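Local coordinates for protein HPV18 E7 (Human papillomavirus type 18, PDB 6IWD) that probably drives quiescent host cells into the cell cycle to support viral genome replication, this chain being its zinc-binding C-terminal domain, at residues B[37-41]-B[42-46]. Sequence-based numbering, arbitrary orientation.
Sequences QQLFL and NTLSF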
loop_
_atom_site.group_PDB
_atom_site.type_symbol
_atom_site.label_atom_id
_atom_site.label_comp_id
_atom_site.label_asym_id
_atom_site.label_seq_id
_atom_site.Cartn_x
_atom_site.Cartn_y
_atom_site.Cartn_z
ATOM N N GLN B 37 6.138 -3.021 -3.135
ATOM C CA GLN B 37 6.819 -2.632 -4.373
ATOM C C GLN B 37 6.245 -1.329 -4.935
ATOM O O GLN B 37 6.989 -0.413 -5.297
ATOM C CB GLN B 37 6.711 -3.773 -5.398
ATOM C CG GLN B 37 7.520 -5.016 -5.035
ATOM C CD GLN B 37 7.203 -6.219 -5.921
ATOM O OE1 GLN B 37 6.105 -6.334 -6.477
ATOM N NE2 GLN B 37 8.171 -7.127 -6.050
ATOM N N GLN B 38 4.912 -1.216 -4.974
ATOM C CA GLN B 38 4.284 -0.012 -5.516
ATOM C C GLN B 38 4.674 1.243 -4.729
ATOM O O GLN B 38 4.805 2.327 -5.317
ATOM C CB GLN B 38 2.758 -0.199 -5.545
ATOM C CG GLN B 38 1.976 0.983 -6.133
ATOM C CD GLN B 38 2.384 1.301 -7.570
ATOM O OE1 GLN B 38 2.405 0.425 -8.422
ATOM N NE2 GLN B 38 2.713 2.558 -7.835
ATOM N N LEU B 39 4.900 1.115 -3.415
ATOM C CA LEU B 39 5.287 2.288 -2.626
ATOM C C LEU B 39 6.625 2.856 -3.085
ATOM O O LEU B 39 6.819 4.076 -3.071
ATOM C CB LEU B 39 5.328 1.937 -1.133
ATOM C CG LEU B 39 3.971 1.574 -0.528
ATOM C CD1 LEU B 39 4.045 1.382 1.002
ATOM C CD2 LEU B 39 2.941 2.633 -0.888
ATOM N N PHE B 40 7.565 1.988 -3.500
ATOM C CA PHE B 40 8.834 2.474 -4.043
ATOM C C PHE B 40 8.630 3.243 -5.335
ATOM O O PHE B 40 9.462 4.084 -5.699
ATOM C CB PHE B 40 9.800 1.309 -4.305
ATOM C CG PHE B 40 10.419 0.730 -3.062
ATOM C CD1 PHE B 40 9.785 -0.294 -2.368
ATOM C CD2 PHE B 40 11.641 1.191 -2.599
ATOM C CE1 PHE B 40 10.357 -0.836 -1.221
ATOM C CE2 PHE B 40 12.216 0.651 -1.455
ATOM C CZ PHE B 40 11.577 -0.355 -0.770
ATOM N N LEU B 41 7.565 2.938 -6.069
ATOM C CA LEU B 41 7.278 3.631 -7.314
ATOM C C LEU B 41 6.452 4.887 -7.090
ATOM O O LEU B 41 6.224 5.644 -8.039
ATOM C CB LEU B 41 6.553 2.690 -8.272
ATOM C CG LEU B 41 7.429 1.506 -8.693
ATOM C CD1 LEU B 41 6.560 0.437 -9.333
ATOM C CD2 LEU B 41 8.523 2.011 -9.657
ATOM N N ASN B 42 5.980 5.102 -5.863
ATOM C CA ASN B 42 5.387 6.372 -5.473
ATOM C C ASN B 42 6.476 7.268 -4.891
ATOM O O ASN B 42 7.321 7.787 -5.641
ATOM C CB ASN B 42 4.247 6.135 -4.473
ATOM C CG ASN B 42 3.143 5.260 -5.043
ATOM O OD1 ASN B 42 3.072 5.038 -6.249
ATOM N ND2 ASN B 42 2.262 4.779 -4.175
ATOM N N THR B 43 6.483 7.458 -3.562
ATOM C CA THR B 43 7.475 8.314 -2.921
ATOM C C THR B 43 8.318 7.633 -1.851
ATOM O O THR B 43 9.232 8.276 -1.319
ATOM C CB THR B 43 6.808 9.552 -2.282
ATOM O OG1 THR B 43 6.085 9.167 -1.100
ATOM C CG2 THR B 43 5.848 10.225 -3.259
ATOM N N LEU B 44 8.048 6.379 -1.506
ATOM C CA LEU B 44 8.711 5.757 -0.362
ATOM C C LEU B 44 10.162 5.433 -0.702
ATOM O O LEU B 44 10.437 4.747 -1.689
ATOM C CB LEU B 44 7.970 4.494 0.061
ATOM C CG LEU B 44 8.534 3.701 1.251
ATOM C CD1 LEU B 44 8.290 4.486 2.528
ATOM C CD2 LEU B 44 7.918 2.294 1.368
ATOM N N SER B 45 11.086 5.929 0.123
ATOM C CA SER B 45 12.514 5.681 0.004
ATOM C C SER B 45 13.070 5.325 1.372
ATOM O O SER B 45 12.582 5.812 2.392
ATOM C CB SER B 45 13.275 6.913 -0.536
ATOM O OG SER B 45 12.890 7.240 -1.862
ATOM N N PHE B 46 14.106 4.496 1.391
ATOM C CA PHE B 46 14.767 4.118 2.631
ATOM C C PHE B 46 16.096 4.845 2.797
ATOM O O PHE B 46 16.767 5.192 1.822
ATOM C CB PHE B 46 14.985 2.607 2.693
ATOM C CG PHE B 46 13.745 1.856 3.034
ATOM C CD1 PHE B 46 12.775 1.627 2.067
ATOM C CD2 PHE B 46 13.519 1.420 4.336
ATOM C CE1 PHE B 46 11.602 0.955 2.388
ATOM C CE2 PHE B 46 12.362 0.739 4.662
ATOM C CZ PHE B 46 11.398 0.501 3.688
HETATM O O HOH W 1 11.423 5.040 -4.078
HETATM O O HOH W 2 9.467 6.615 -6.993
#
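Leu39 and Leu44 meet where helix 30-41 gives way to the short strand 45-46: CB of Leu39 lies 3.6 Å from CD2 of Leu44, branched aliphatic groups suited to a buried joint. With chi1 at 180° the Leu44 side chain extends away from its own backbone N, and CD2 is the branch that meets Leu39. Farther along, Phe40 and Phe46 bring their rings together obliquely, CZ of Phe40 being 3.4 Å from CE1 of Phe46. Their planes are nearly parallel, but with centroids separated by 5.6 Å the rings are slid past one another and barely overlap. On the other flank Gln38, bent at chi2 (59°), donates from NE2 to OD1 of Asn42 at 3.0 Å; the acceptor lies in the amide plane of Gln38, and Asn42 ND2 turns to Asp32 of the second subunit. Gln38 OE1 has its own partner, a polar side chain of another protein's chain.

Backbone bonds brace the turn that brings these side chains together. The carbonyl O of Leu39 accepts from Leu44 N at 3.0 Å, moderately tilted from its plane, and from Asn42 N at 3.1 Å, high above the opposite face (74°) and off the lone pairs. Two waters each donate to Phe40 O, one also to Leu44 O and the other to Asn42 O. Around this turn, Phe36 packs edge-to-face on Phe40, which also touches Met11 and Cys13 of strand 7-14, while Phe46 packs on Ile22 and Leu24 of strand 21-28 and pairs, with Ser45, in an antiparallel ladder with the second subunit.

The chemistry thus divides the work: apolar groups join the helix to the sheet of this zinc-binding E7 domain, whereas the two amides, each able to donate and accept at once, tie the polar side of the turn to neighbouring chains.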